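Local coordinates for Myo-inositol phosphohydrolase (Mitsuokella multacida, PDB 4WU3), which probably removes phosphate groups from phytate and related inositol phosphates as a PTP-like phosphatase, and here binds inositol-(1,3,4,5)-tetrakisphosphate, at residues K413-I418 against T529-A534; Y505-T510 against D521-F526. The protein carries 2 engineered substitutions. One frame throughout, in Å; residues are numbered along the deposited sequence.

Interaction 1 of 2, residues K413-I418 against T529-A534; sequences KGPIYI and TMPANA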
loop_
_atom_site.group_PDB
_atom_site.type_symbol
_atom_site.label_atom_id
_atom_site.label_comp_id
_atom_site.label_asym_id
_atom_site.label_seq_id
_atom_site.Cartn_x
_atom_site.Cartn_y
_atom_site.Cartn_z
ATOM N N LYS A 413 -25.096 -25.526 -48.992
ATOM C CA LYS A 413 -25.545 -26.767 -49.621
ATOM C C LYS A 413 -26.349 -27.613 -48.635
ATOM O O LYS A 413 -26.664 -28.762 -48.911
ATOM C CB LYS A 413 -24.339 -27.577 -50.128
ATOM C CG LYS A 413 -23.414 -26.827 -51.079
ATOM C CD LYS A 413 -24.157 -26.324 -52.308
ATOM C CE LYS A 413 -23.220 -25.604 -53.270
ATOM N NZ LYS A 413 -23.944 -24.739 -54.247
ATOM N N GLY A 414 -26.676 -27.039 -47.484
ATOM C CA GLY A 414 -27.402 -27.755 -46.444
ATOM C C GLY A 414 -27.864 -26.776 -45.383
ATOM O O GLY A 414 -27.751 -25.568 -45.565
ATOM N N PRO A 415 -28.361 -27.287 -44.253
ATOM C CA PRO A 415 -28.917 -26.419 -43.205
ATOM C C PRO A 415 -27.894 -25.427 -42.616
ATOM O O PRO A 415 -26.712 -25.761 -42.436
ATOM C CB PRO A 415 -29.428 -27.396 -42.144
ATOM C CG PRO A 415 -28.798 -28.715 -42.449
ATOM C CD PRO A 415 -28.305 -28.706 -43.866
ATOM N N ILE A 416 -28.362 -24.209 -42.348
ATOM C CA ILE A 416 -27.506 -23.123 -41.886
ATOM C C ILE A 416 -27.701 -22.871 -40.399
ATOM O O ILE A 416 -28.828 -22.639 -39.952
ATOM C CB ILE A 416 -27.813 -21.819 -42.642
ATOM C CG1 ILE A 416 -27.591 -22.015 -44.142
ATOM C CG2 ILE A 416 -26.931 -20.685 -42.124
ATOM C CD1 ILE A 416 -28.176 -20.905 -44.987
ATOM N N TYR A 417 -26.609 -22.937 -39.639
ATOM C CA TYR A 417 -26.646 -22.684 -38.198
ATOM C C TYR A 417 -25.955 -21.368 -37.885
ATOM O O TYR A 417 -24.861 -21.100 -38.367
ATOM C CB TYR A 417 -25.958 -23.795 -37.389
ATOM C CG TYR A 417 -26.661 -25.123 -37.427
ATOM C CD1 TYR A 417 -26.541 -25.947 -38.533
ATOM C CD2 TYR A 417 -27.430 -25.564 -36.363
ATOM C CE1 TYR A 417 -27.185 -27.164 -38.594
ATOM C CE2 TYR A 417 -28.081 -26.792 -36.415
ATOM C CZ TYR A 417 -27.948 -27.584 -37.536
ATOM O OH TYR A 417 -28.571 -28.808 -37.635
ATOM N N ILE A 418 -26.612 -20.541 -37.081
ATOM C CA ILE A 418 -25.967 -19.373 -36.495
ATOM C C ILE A 418 -25.362 -19.832 -35.167
ATOM O O ILE A 418 -26.082 -20.293 -34.273
ATOM C CB ILE A 418 -26.974 -18.228 -36.254
ATOM C CG1 ILE A 418 -27.567 -17.731 -37.585
ATOM C CG2 ILE A 418 -26.326 -17.087 -35.490
ATOM C CD1 ILE A 418 -26.554 -17.284 -38.622
ATOM N N THR A 529 -22.507 -34.465 -34.437
ATOM C CA THR A 529 -23.900 -34.847 -34.680
ATOM C C THR A 529 -24.581 -33.950 -35.710
ATOM O O THR A 529 -25.720 -34.206 -36.093
ATOM C CB THR A 529 -24.728 -34.746 -33.394
ATOM O OG1 THR A 529 -24.871 -33.377 -33.025
ATOM C CG2 THR A 529 -24.051 -35.374 -32.280
ATOM N N MET A 530 -23.913 -32.883 -36.140
ATOM C CA MET A 530 -24.561 -31.944 -37.033
ATOM C C MET A 530 -24.784 -32.603 -38.389
ATOM O O MET A 530 -24.044 -33.505 -38.782
ATOM C CB MET A 530 -23.755 -30.649 -37.171
ATOM C CG MET A 530 -22.518 -30.742 -38.048
ATOM S SD MET A 530 -21.535 -29.228 -37.923
ATOM C CE MET A 530 -20.314 -29.556 -39.173
ATOM N N PRO A 531 -25.826 -32.167 -39.098
ATOM C CA PRO A 531 -26.138 -32.775 -40.384
ATOM C C PRO A 531 -25.032 -32.565 -41.385
ATOM O O PRO A 531 -24.303 -31.580 -41.294
ATOM C CB PRO A 531 -27.379 -32.007 -40.860
ATOM C CG PRO A 531 -27.919 -31.326 -39.656
ATOM C CD PRO A 531 -26.756 -31.083 -38.745
ATOM N N ALA A 532 -24.909 -33.475 -42.343
ATOM C CA ALA A 532 -23.939 -33.277 -43.401
ATOM C C ALA A 532 -24.321 -32.044 -44.202
ATOM O O ALA A 532 -25.491 -31.653 -44.276
ATOM C CB ALA A 532 -23.831 -34.506 -44.299
ATOM N N ASN A 533 -23.310 -31.440 -44.801
ATOM C CA ASN A 533 -23.445 -30.196 -45.555
ATOM C C ASN A 533 -23.942 -29.023 -44.703
ATOM O O ASN A 533 -24.320 -27.995 -45.256
ATOM C CB ASN A 533 -24.412 -30.310 -46.745
ATOM C CG ASN A 533 -24.269 -31.587 -47.546
ATOM O OD1 ASN A 533 -25.266 -32.236 -47.898
ATOM N ND2 ASN A 533 -23.055 -31.929 -47.883
ATOM N N ALA A 534 -23.993 -29.181 -43.382
ATOM C CA ALA A 534 -24.385 -28.064 -42.518
ATOM C C ALA A 534 -23.419 -26.900 -42.750
ATOM O O ALA A 534 -22.219 -27.112 -42.963
ATOM C CB ALA A 534 -24.373 -28.468 -41.048
HETATM O O HOH W 1 -23.318 -26.178 -46.486
#
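The carbonyl oxygen of Pro-415 is held by two successive residues: it receives a backbone hydrogen bond from Trp-535, and Ala-534 CA comes within 3.3 Å of Pro-415 O in a CA-H...O contact with an angle of 135° at the hydrogen. Just before Trp-535 the chain bends in a type II turn closed by the bond from Ala-534 N to Pro-531 O (3.2 Å), Asn-533 taking the third position with a positive phi of 61°. Gly-414 fits closely against this bend, its CA 3.3 Å from Asn-533 O, while the CB of Asn-533 rests on the carbonyl oxygen of Lys-413. The turn follows helix 517-529 and delivers the chain into strand 535-539, the parallel neighbour of strand 416-422 in the central sheet of this PTP-like domain; strand 535-539 leads straight into residues 540-546, the P-loop of the PTP family, which line the inositol phosphate pocket. The ring of Pro-415 crosses that of Pro-531, the first residue of the turn, CG lying 3.9 Å from Pro-531 CB. Tyr-417 comes at Pro-531 from the opposite direction, its ring swung beside its own backbone N (chi1 -67°) so that OH packs tightly on Pro-531 CD at 3.1 Å and CE1 sits 4.0 Å from Ala-534 CB. The same ring stacks on His-503 and meets Phe-526 edge-to-face.

Interaction 2 of 2, residues Y505-T510 against D521-F526; sequences YRIAAT and DEFINF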
loop_
_atom_site.group_PDB
_atom_site.type_symbol
_atom_site.label_atom_id
_atom_site.label_comp_id
_atom_site.label_asym_id
_atom_site.label_seq_id
_atom_site.Cartn_x
_atom_site.Cartn_y
_atom_site.Cartn_z
ATOM N N TYR A 505 -27.484 -22.068 -32.333
ATOM C CA TYR A 505 -26.774 -22.738 -31.263
ATOM C C TYR A 505 -25.920 -21.719 -30.505
ATOM O O TYR A 505 -25.320 -20.827 -31.096
ATOM C CB TYR A 505 -25.927 -23.909 -31.792
ATOM C CG TYR A 505 -25.483 -24.839 -30.687
ATOM C CD1 TYR A 505 -26.257 -25.927 -30.310
ATOM C CD2 TYR A 505 -24.307 -24.605 -29.989
ATOM C CE1 TYR A 505 -25.869 -26.758 -29.270
ATOM C CE2 TYR A 505 -23.909 -25.426 -28.951
ATOM C CZ TYR A 505 -24.692 -26.501 -28.591
ATOM O OH TYR A 505 -24.289 -27.304 -27.543
ATOM N N ARG A 506 -25.890 -21.862 -29.187
ATOM C CA ARG A 506 -25.232 -20.915 -28.312
ATOM C C ARG A 506 -24.072 -21.549 -27.553
ATOM O O ARG A 506 -24.254 -22.550 -26.873
ATOM C CB ARG A 506 -26.253 -20.388 -27.299
ATOM C CG ARG A 506 -25.691 -19.361 -26.325
ATOM C CD ARG A 506 -25.418 -18.052 -27.027
ATOM N NE ARG A 506 -25.140 -16.978 -26.084
ATOM C CZ ARG A 506 -26.062 -16.192 -25.536
ATOM N NH1 ARG A 506 -27.344 -16.355 -25.820
ATOM N NH2 ARG A 506 -25.697 -15.237 -24.695
ATOM N N ILE A 507 -22.881 -20.971 -27.673
ATOM C CA ILE A 507 -21.783 -21.306 -26.773
ATOM C C ILE A 507 -21.413 -20.033 -26.011
ATOM O O ILE A 507 -21.158 -18.980 -26.611
ATOM C CB ILE A 507 -20.561 -21.885 -27.527
ATOM C CG1 ILE A 507 -20.962 -23.167 -28.257
ATOM C CG2 ILE A 507 -19.427 -22.187 -26.558
ATOM C CD1 ILE A 507 -19.925 -23.688 -29.224
ATOM N N ALA A 508 -21.409 -20.121 -24.688
ATOM C CA ALA A 508 -21.187 -18.956 -23.850
ATOM C C ALA A 508 -19.691 -18.699 -23.617
ATOM O O ALA A 508 -19.165 -18.919 -22.522
ATOM C CB ALA A 508 -21.924 -19.122 -22.528
ATOM N N ALA A 509 -19.014 -18.207 -24.651
ATOM C CA ALA A 509 -17.569 -18.000 -24.593
ATOM C C ALA A 509 -17.259 -16.607 -24.066
ATOM O O ALA A 509 -17.818 -15.619 -24.528
ATOM C CB ALA A 509 -16.944 -18.212 -25.966
ATOM N N THR A 510 -16.372 -16.535 -23.076
ATOM C CA THR A 510 -16.041 -15.262 -22.440
ATOM C C THR A 510 -15.213 -14.405 -23.378
ATOM O O THR A 510 -14.298 -14.893 -24.025
ATOM C CB THR A 510 -15.272 -15.472 -21.132
ATOM O OG1 THR A 510 -16.061 -16.271 -20.246
ATOM C CG2 THR A 510 -14.964 -14.122 -20.473
ATOM N N ASP A 521 -15.113 -28.388 -26.152
ATOM C CA ASP A 521 -15.746 -29.703 -26.156
ATOM C C ASP A 521 -17.185 -29.603 -26.650
ATOM O O ASP A 521 -17.647 -30.458 -27.407
ATOM C CB ASP A 521 -15.777 -30.287 -24.744
ATOM C CG ASP A 521 -14.525 -31.052 -24.396
ATOM O OD1 ASP A 521 -13.702 -31.284 -25.295
ATOM O OD2 ASP A 521 -14.378 -31.430 -23.217
ATOM N N GLU A 522 -17.898 -28.580 -26.187
ATOM C CA GLU A 522 -19.270 -28.363 -26.625
ATOM C C GLU A 522 -19.286 -28.221 -28.134
ATOM O O GLU A 522 -20.116 -28.820 -28.795
ATOM C CB GLU A 522 -19.908 -27.139 -25.949
ATOM C CG GLU A 522 -21.333 -26.852 -26.411
ATOM C CD GLU A 522 -22.141 -26.016 -25.428
ATOM O OE1 GLU A 522 -21.571 -25.503 -24.440
ATOM O OE2 GLU A 522 -23.365 -25.874 -25.644
ATOM N N PHE A 523 -18.361 -27.454 -28.693
ATOM C CA PHE A 523 -18.329 -27.317 -30.139
ATOM C C PHE A 523 -17.998 -28.627 -30.855
ATOM O O PHE A 523 -18.595 -28.942 -31.882
ATOM C CB PHE A 523 -17.351 -26.244 -30.590
ATOM C CG PHE A 523 -17.286 -26.090 -32.089
ATOM C CD1 PHE A 523 -18.390 -25.635 -32.801
ATOM C CD2 PHE A 523 -16.142 -26.411 -32.782
ATOM C CE1 PHE A 523 -18.347 -25.506 -34.187
ATOM C CE2 PHE A 523 -16.090 -26.287 -34.165
ATOM C CZ PHE A 523 -17.193 -25.832 -34.871
ATOM N N ILE A 524 -17.038 -29.383 -30.344
ATOM C CA ILE A 524 -16.650 -30.623 -31.007
ATOM C C ILE A 524 -17.817 -31.612 -30.992
ATOM O O ILE A 524 -18.166 -32.218 -32.014
ATOM C CB ILE A 524 -15.400 -31.223 -30.353
ATOM C CG1 ILE A 524 -14.211 -30.288 -30.608
ATOM C CG2 ILE A 524 -15.124 -32.632 -30.875
ATOM C CD1 ILE A 524 -12.987 -30.609 -29.793
ATOM N N ASN A 525 -18.449 -31.739 -29.838
ATOM C CA ASN A 525 -19.644 -32.542 -29.741
ATOM C C ASN A 525 -20.686 -32.077 -30.758
ATOM O O ASN A 525 -21.261 -32.891 -31.468
ATOM C CB ASN A 525 -20.188 -32.507 -28.316
ATOM C CG ASN A 525 -19.281 -33.233 -27.343
ATOM O OD1 ASN A 525 -18.402 -34.002 -27.745
ATOM N ND2 ASN A 525 -19.491 -32.999 -26.058
ATOM N N PHE A 526 -20.908 -30.772 -30.857
ATOM C CA PHE A 526 -21.846 -30.261 -31.852
ATOM C C PHE A 526 -21.471 -30.756 -33.239
ATOM O O PHE A 526 -22.338 -31.200 -33.983
ATOM C CB PHE A 526 -21.901 -28.730 -31.839
ATOM C CG PHE A 526 -22.758 -28.142 -32.927
ATOM C CD1 PHE A 526 -24.093 -27.954 -32.738
ATOM C CD2 PHE A 526 -22.221 -27.775 -34.130
ATOM C CE1 PHE A 526 -24.886 -27.413 -33.735
ATOM C CE2 PHE A 526 -23.009 -27.239 -35.130
ATOM C CZ PHE A 526 -24.347 -27.060 -34.932
HETATM O O HOH W 2 -22.698 -29.522 -27.973
HETATM O O HOH W 3 -21.077 -22.575 -23.248
#
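This is a helix-on-sheet contact, mixed polar and aromatic, within a beta-alpha-beta crossover: strand 503-509, at one border of the five-stranded sheet, leads into helix 517-529, which returns the chain to strand 535-539. The strand and helix segments run nearly antiparallel, with axes 9.7 Å apart. The polar part is the hydrogen bond from Tyr-505 OH to Glu-522 OE2, 2.6 Å long and made to the anti lone pair of that oxygen. The tyrosine ring leaves the strand anti to the backbone N (chi1 -165°), and Glu-522, its CG likewise anti and its chain extended, reaches the hydroxyl. Ring and carboxylate planes stand 88° apart. OE2 is also salt-bridged to Lys-449, whose ammonium forms a cation-pi contact with the Tyr-505 ring, an arrangement that would favour a charged carboxylate. One water donates to Tyr-505 OH and to Glu-522 O; another takes the N-H of Ala-508 and donates to Glu-522 OE1. Phe-526 packs on the tyrosine: its CD1 lies over one face, displaced toward the rim, in an oblique pairing with planes 48° apart. Farther along the strand, Ile-507 slides its CG1 alongside Glu-522 CG (4.1 Å) and sets its CD1 3.9 Å from Phe-523 CB.

Overall arrangement
Together the two contacts illustrate how a crossover meets its sheet first through the helix and then through the turn that follows it. Interaction 2 uses the body of helix 517-529 and is partly buried, combining a short tyrosine-carboxylate hydrogen bond and bridging waters with aromatic packing. Interaction 1 lies at the surface, about 15 Å away between centres, and uses the turn after the helix; no direct hydrogen bond joins its segments, which meet through proline, tyrosine and backbone packing. Their strands, 416-422 and 503-509, are neighbours in the same sheet, linked by a probable hydrogen bond between Ile-418 O and Tyr-505 N (3.0 Å), and Phe-526 lies between the two contacts.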